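Epsilon (Streptococcus pyogenes, PDB 1GVN) acts as the antitoxin of a plasmid-borne toxin-antitoxin system, neutralising its cognate zeta toxin so that cells keeping the plasmid survive. Local coordinates at residues A[51-56]-A[71-76]; A[32-37]-A[42-47]. All coordinates share one frame; numbering follows the deposited sequence.

Interaction 1: residues A[51-56]-A[71-76]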
loop_
_atom_site.group_PDB
_atom_site.type_symbol
_atom_site.label_atom_id
_atom_site.label_comp_id
_atom_site.label_asym_id
_atom_site.label_seq_id
_atom_site.Cartn_x
_atom_site.Cartn_y
_atom_site.Cartn_z
ATOM N N LYS A 51 0.502 5.400 -7.386
ATOM C CA LYS A 51 1.086 6.577 -8.031
ATOM C C LYS A 51 2.071 7.228 -7.055
ATOM O O LYS A 51 3.160 7.665 -7.432
ATOM C CB LYS A 51 -0.008 7.591 -8.404
ATOM C CG LYS A 51 -0.899 7.155 -9.574
ATOM C CD LYS A 51 -2.014 8.176 -9.842
ATOM C CE LYS A 51 -2.756 7.880 -11.149
ATOM N NZ LYS A 51 -1.970 8.305 -12.345
ATOM N N LEU A 52 1.676 7.281 -5.789
ATOM C CA LEU A 52 2.515 7.876 -4.757
ATOM C C LEU A 52 3.799 7.058 -4.608
ATOM O O LEU A 52 4.897 7.604 -4.480
ATOM C CB LEU A 52 1.734 7.916 -3.439
ATOM C CG LEU A 52 2.204 8.860 -2.333
ATOM C CD1 LEU A 52 1.192 8.848 -1.197
ATOM C CD2 LEU A 52 3.571 8.440 -1.840
ATOM N N ALA A 53 3.657 5.740 -4.639
ATOM C CA ALA A 53 4.799 4.844 -4.511
ATOM C C ALA A 53 5.814 5.047 -5.636
ATOM O O ALA A 53 7.024 5.008 -5.410
ATOM C CB ALA A 53 4.313 3.393 -4.500
ATOM N N LYS A 54 5.306 5.272 -6.845
ATOM C CA LYS A 54 6.137 5.454 -8.035
ATOM C C LYS A 54 6.855 6.797 -8.170
ATOM O O LYS A 54 7.696 6.965 -9.053
ATOM C CB LYS A 54 5.290 5.223 -9.287
ATOM C CG LYS A 54 4.886 3.780 -9.518
ATOM C CD LYS A 54 3.920 3.685 -10.694
ATOM C CE LYS A 54 4.537 4.270 -11.957
ATOM N NZ LYS A 54 3.514 4.558 -12.989
ATOM N N ARG A 55 6.534 7.753 -7.307
ATOM C CA ARG A 55 7.174 9.064 -7.381
ATOM C C ARG A 55 8.589 9.094 -6.806
ATOM O O ARG A 55 9.321 10.067 -7.000
ATOM C CB ARG A 55 6.332 10.105 -6.646
ATOM C CG ARG A 55 5.002 10.433 -7.293
ATOM C CD ARG A 55 4.293 11.497 -6.474
ATOM N NE ARG A 55 3.006 11.881 -7.040
ATOM C CZ ARG A 55 2.190 12.770 -6.484
ATOM N NH1 ARG A 55 2.531 13.363 -5.347
ATOM N NH2 ARG A 55 1.034 13.066 -7.061
ATOM N N VAL A 56 8.980 8.032 -6.110
ATOM C CA VAL A 56 10.299 7.989 -5.485
ATOM C C VAL A 56 11.467 7.748 -6.435
ATOM O O VAL A 56 11.313 7.122 -7.485
ATOM C CB VAL A 56 10.359 6.907 -4.388
ATOM C CG1 VAL A 56 9.252 7.137 -3.368
ATOM C CG2 VAL A 56 10.231 5.536 -5.008
ATOM N N GLU A 71 9.607 -5.673 -1.705
ATOM C CA GLU A 71 8.564 -6.402 -0.984
ATOM C C GLU A 71 7.232 -5.661 -1.107
ATOM O O GLU A 71 6.176 -6.282 -1.225
ATOM C CB GLU A 71 8.942 -6.563 0.489
ATOM C CG GLU A 71 7.869 -7.240 1.349
ATOM C CD GLU A 71 7.341 -8.531 0.743
ATOM O OE1 GLU A 71 8.084 -9.187 -0.018
ATOM O OE2 GLU A 71 6.186 -8.900 1.037
ATOM N N TYR A 72 7.287 -4.333 -1.074
ATOM C CA TYR A 72 6.084 -3.515 -1.214
ATOM C C TYR A 72 5.339 -3.933 -2.477
ATOM O O TYR A 72 4.131 -4.184 -2.458
ATOM C CB TYR A 72 6.452 -2.034 -1.336
ATOM C CG TYR A 72 5.286 -1.146 -1.722
ATOM C CD1 TYR A 72 4.421 -0.639 -0.756
ATOM C CD2 TYR A 72 5.028 -0.844 -3.062
ATOM C CE1 TYR A 72 3.322 0.153 -1.112
ATOM C CE2 TYR A 72 3.932 -0.053 -3.428
ATOM C CZ TYR A 72 3.086 0.440 -2.451
ATOM O OH TYR A 72 2.011 1.231 -2.808
ATOM N N TRP A 73 6.069 -3.998 -3.582
ATOM C CA TRP A 73 5.462 -4.362 -4.847
ATOM C C TRP A 73 5.002 -5.805 -4.887
ATOM O O TRP A 73 4.037 -6.124 -5.576
ATOM C CB TRP A 73 6.413 -4.039 -5.998
ATOM C CG TRP A 73 6.507 -2.564 -6.192
ATOM C CD1 TRP A 73 7.546 -1.750 -5.838
ATOM C CD2 TRP A 73 5.479 -1.707 -6.692
ATOM N NE1 TRP A 73 7.221 -0.434 -6.084
ATOM C CE2 TRP A 73 5.958 -0.382 -6.609
ATOM C CE3 TRP A 73 4.192 -1.933 -7.201
ATOM C CZ2 TRP A 73 5.196 0.717 -7.017
ATOM C CZ3 TRP A 73 3.436 -0.841 -7.607
ATOM C CH2 TRP A 73 3.943 0.470 -7.511
ATOM N N ARG A 74 5.674 -6.680 -4.144
ATOM C CA ARG A 74 5.239 -8.068 -4.103
ATOM C C ARG A 74 3.893 -8.085 -3.379
ATOM O O ARG A 74 2.948 -8.731 -3.829
ATOM C CB ARG A 74 6.218 -8.961 -3.328
ATOM C CG ARG A 74 7.600 -9.133 -3.950
ATOM C CD ARG A 74 8.316 -10.328 -3.304
ATOM N NE ARG A 74 9.740 -10.382 -3.623
ATOM C CZ ARG A 74 10.691 -9.816 -2.887
ATOM N NH1 ARG A 74 10.372 -9.153 -1.782
ATOM N NH2 ARG A 74 11.962 -9.912 -3.256
ATOM N N SER A 75 3.802 -7.369 -2.261
ATOM C CA SER A 75 2.550 -7.355 -1.506
ATOM C C SER A 75 1.410 -6.717 -2.289
ATOM O O SER A 75 0.278 -7.193 -2.226
ATOM C CB SER A 75 2.708 -6.644 -0.154
ATOM O OG SER A 75 2.973 -5.263 -0.312
ATOM N N MET A 76 1.696 -5.641 -3.015
ATOM C CA MET A 76 0.650 -4.989 -3.804
ATOM C C MET A 76 0.279 -5.865 -4.995
ATOM O O MET A 76 -0.836 -5.783 -5.516
ATOM C CB MET A 76 1.107 -3.603 -4.275
ATOM C CG MET A 76 1.090 -2.555 -3.163
ATOM S SD MET A 76 -0.575 -2.371 -2.447
ATOM C CE MET A 76 -0.521 -0.702 -1.842
HETATM O O HOH W 1 8.444 2.086 -5.691
#
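W73 reaches across from helix 63-83 to A53 and K54 of segment 51-56, a helix-helix contact within the three-helix epsilon antitoxin fold. Its CG stands anti to the carbonyl carbon (chi1 -71°), which swings the indole towards the other helix. Near its root the indole meets its neighbour in sequence, Y72 CD2 lying 3.6 Å above one face. Beyond CG and CD1 comes NE1, whose bonded water lies at the ring edge: W73 NE1 gives its hydrogen to the water at 2.8 Å, and the water gives one to A53 O at 3.3 Å. Farther out, W73 CZ2 packs on A53 CB at 3.8 Å. At the far rim W73 CH2 lies 4.0 Å from K54 CG, where the lysine crosses it at about a right angle before leading its amine away to an acidic side chain of another protein's chain. On helix 5-31, I14, L17, S18 and V21 also touch the tryptophan. A small methyl suits position 53 because two aromatic side chains converge on it; the second is Y72, whose hydroxyl bonds Q49 of the second subunit, and A53 CB is 3.6 Å from Y72 CE2.

Interaction 2: residues A[32-37]-A[42-47]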
loop_
_atom_site.group_PDB
_atom_site.type_symbol
_atom_site.label_atom_id
_atom_site.label_comp_id
_atom_site.label_asym_id
_atom_site.label_seq_id
_atom_site.Cartn_x
_atom_site.Cartn_y
_atom_site.Cartn_z
ATOM N N HIS A 32 -13.327 -0.254 -16.051
ATOM C CA HIS A 32 -14.579 -0.115 -15.319
ATOM C C HIS A 32 -15.071 1.321 -15.271
ATOM O O HIS A 32 -16.043 1.628 -14.582
ATOM C CB HIS A 32 -14.441 -0.685 -13.906
ATOM C CG HIS A 32 -14.310 -2.173 -13.885
ATOM N ND1 HIS A 32 -13.149 -2.822 -14.247
ATOM C CD2 HIS A 32 -15.222 -3.143 -13.642
ATOM C CE1 HIS A 32 -13.354 -4.126 -14.232
ATOM N NE2 HIS A 32 -14.603 -4.348 -13.869
ATOM N N GLU A 33 -14.400 2.194 -16.015
ATOM C CA GLU A 33 -14.777 3.598 -16.079
ATOM C C GLU A 33 -14.960 4.234 -14.703
ATOM O O GLU A 33 -15.857 5.053 -14.495
ATOM C CB GLU A 33 -16.058 3.737 -16.908
ATOM C CG GLU A 33 -15.876 3.220 -18.333
ATOM C CD GLU A 33 -17.145 3.254 -19.159
ATOM O OE1 GLU A 33 -18.014 4.110 -18.886
ATOM O OE2 GLU A 33 -17.258 2.431 -20.095
ATOM N N LEU A 34 -14.098 3.862 -13.766
ATOM C CA LEU A 34 -14.173 4.421 -12.423
ATOM C C LEU A 34 -13.633 5.850 -12.433
ATOM O O LEU A 34 -12.663 6.155 -13.125
ATOM C CB LEU A 34 -13.365 3.562 -11.446
ATOM C CG LEU A 34 -13.820 2.107 -11.317
ATOM C CD1 LEU A 34 -12.895 1.378 -10.352
ATOM C CD2 LEU A 34 -15.261 2.045 -10.822
ATOM N N ASN A 35 -14.279 6.728 -11.675
ATOM C CA ASN A 35 -13.863 8.121 -11.591
ATOM C C ASN A 35 -12.475 8.177 -10.963
ATOM O O ASN A 35 -12.324 7.942 -9.762
ATOM C CB ASN A 35 -14.865 8.908 -10.739
ATOM C CG ASN A 35 -14.531 10.384 -10.657
ATOM O OD1 ASN A 35 -13.518 10.835 -11.196
ATOM N ND2 ASN A 35 -15.386 11.148 -9.974
ATOM N N LYS A 36 -11.464 8.483 -11.776
ATOM C CA LYS A 36 -10.085 8.549 -11.296
ATOM C C LYS A 36 -9.854 9.620 -10.238
ATOM O O LYS A 36 -8.846 9.592 -9.534
ATOM C CB LYS A 36 -9.115 8.778 -12.468
ATOM C CG LYS A 36 -8.997 7.599 -13.433
ATOM C CD LYS A 36 -8.024 7.897 -14.587
ATOM C CE LYS A 36 -6.579 8.026 -14.107
ATOM N NZ LYS A 36 -5.647 8.517 -15.183
ATOM N N ASN A 37 -10.780 10.565 -10.128
ATOM C CA ASN A 37 -10.651 11.636 -9.149
ATOM C C ASN A 37 -11.485 11.384 -7.899
ATOM O O ASN A 37 -11.694 12.289 -7.090
ATOM C CB ASN A 37 -11.045 12.974 -9.778
ATOM C CG ASN A 37 -10.017 13.466 -10.783
ATOM O OD1 ASN A 37 -8.870 13.739 -10.428
ATOM N ND2 ASN A 37 -10.421 13.575 -12.045
ATOM N N LEU A 42 -12.552 2.188 -3.844
ATOM C CA LEU A 42 -11.454 1.322 -3.409
ATOM C C LEU A 42 -10.325 1.103 -4.416
ATOM O O LEU A 42 -9.145 1.186 -4.058
ATOM C CB LEU A 42 -12.008 -0.033 -2.949
ATOM C CG LEU A 42 -11.030 -0.938 -2.188
ATOM C CD1 LEU A 42 -10.400 -0.160 -1.043
ATOM C CD2 LEU A 42 -11.762 -2.155 -1.650
ATOM N N GLU A 43 -10.671 0.834 -5.669
ATOM C CA GLU A 43 -9.655 0.582 -6.684
ATOM C C GLU A 43 -8.911 1.842 -7.095
ATOM O O GLU A 43 -7.744 1.779 -7.482
ATOM C CB GLU A 43 -10.279 -0.081 -7.917
ATOM C CG GLU A 43 -11.029 -1.368 -7.594
ATOM C CD GLU A 43 -12.505 -1.133 -7.333
ATOM O OE1 GLU A 43 -12.860 -0.053 -6.817
ATOM O OE2 GLU A 43 -13.311 -2.036 -7.633
ATOM N N VAL A 44 -9.589 2.981 -7.015
ATOM C CA VAL A 44 -8.978 4.252 -7.360
ATOM C C VAL A 44 -8.067 4.675 -6.207
ATOM O O VAL A 44 -7.019 5.275 -6.425
ATOM C CB VAL A 44 -10.053 5.329 -7.629
ATOM C CG1 VAL A 44 -9.404 6.694 -7.856
ATOM C CG2 VAL A 44 -10.862 4.937 -8.868
ATOM N N ASN A 45 -8.474 4.365 -4.980
ATOM C CA ASN A 45 -7.660 4.694 -3.815
ATOM C C ASN A 45 -6.340 3.931 -3.951
ATOM O O ASN A 45 -5.257 4.478 -3.720
ATOM C CB ASN A 45 -8.383 4.287 -2.529
ATOM C CG ASN A 45 -7.621 4.687 -1.279
ATOM O OD1 ASN A 45 -6.613 4.075 -0.925
ATOM N ND2 ASN A 45 -8.095 5.729 -0.610
ATOM N N LEU A 46 -6.430 2.668 -4.353
ATOM C CA LEU A 46 -5.238 1.849 -4.541
ATOM C C LEU A 46 -4.364 2.422 -5.652
ATOM O O LEU A 46 -3.143 2.515 -5.511
ATOM C CB LEU A 46 -5.623 0.412 -4.896
ATOM C CG LEU A 46 -4.462 -0.516 -5.275
ATOM C CD1 LEU A 46 -3.470 -0.598 -4.130
ATOM C CD2 LEU A 46 -4.999 -1.892 -5.616
ATOM N N LEU A 47 -4.992 2.792 -6.763
ATOM C CA LEU A 47 -4.259 3.363 -7.885
ATOM C C LEU A 47 -3.463 4.581 -7.420
ATOM O O LEU A 47 -2.288 4.732 -7.755
ATOM C CB LEU A 47 -5.224 3.786 -9.000
ATOM C CG LEU A 47 -4.566 4.447 -10.221
ATOM C CD1 LEU A 47 -3.729 3.423 -10.971
ATOM C CD2 LEU A 47 -5.632 5.023 -11.146
#
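The loop joining helix 5-31 to helix 42-54 leaves the first helix through a Schellman motif and turns back along the second, so that L34, N35 and K36 lie against V44, E43 and L47. E33, with its positive phi, is the C-prime residue of that motif, and L34 follows in an extended conformation that directs its side chain at the first turns of helix 42-54. V44 is the centre of the contact and meets the loop with both methyls. Its CG1 is anti to the backbone N (chi1 174°) and lies 3.4 Å from K36 O, while V44 CG2 sits 3.5 Å from N35 O and 3.8 Å from L34 CB. A branched, compact valine suits this place, since its two methyls can meet the carbonyls of N35 and K36 and the side chain of L34 at close range. L34 extends past V44 to E43, the two side chains crossing at about a right angle, with L34 CD1 3.8 Å from E43 OE1. The other oxygen of E43, OE2, is bonded by the hydroxyl of Y28; this partner helps explain how a carboxylate can be buried here. K36 lays its aliphatic chain near L47, K36 CE being 4.3 Å from L47 CD2, and takes its amine on to an acidic side chain of another protein's chain. Within the loop, N35 OD1 accepts from N37 N at 3.0 Å in an Asx turn, the donor standing well above the carbonyl plane. The whole is a loop between two consecutive helices of a helical bundle, the first ended by a Schellman motif.

Overall arrangement
Interactions 1 and 2 occupy the two ends of helix 42-54, their centres about 17 Å apart. Interaction 1 lies near the centre of the chain and ties that helix to helix 63-83 through aromatic rings, a methyl group and a bridging water; interaction 2 is more peripheral and holds the loop after helix 5-31 against the helix start, mainly by aliphatic groups beside loop carbonyls. Each is only partly buried, and neither has a direct hydrogen bond between its segments. They are linked through the core, where M76 CE packs 3.7 Å from L46 CD1. Both also border the second subunit, and lysines of both, K51 and K54 in interaction 1 and K36 in interaction 2, form salt bridges with acidic side chains of another protein's chain.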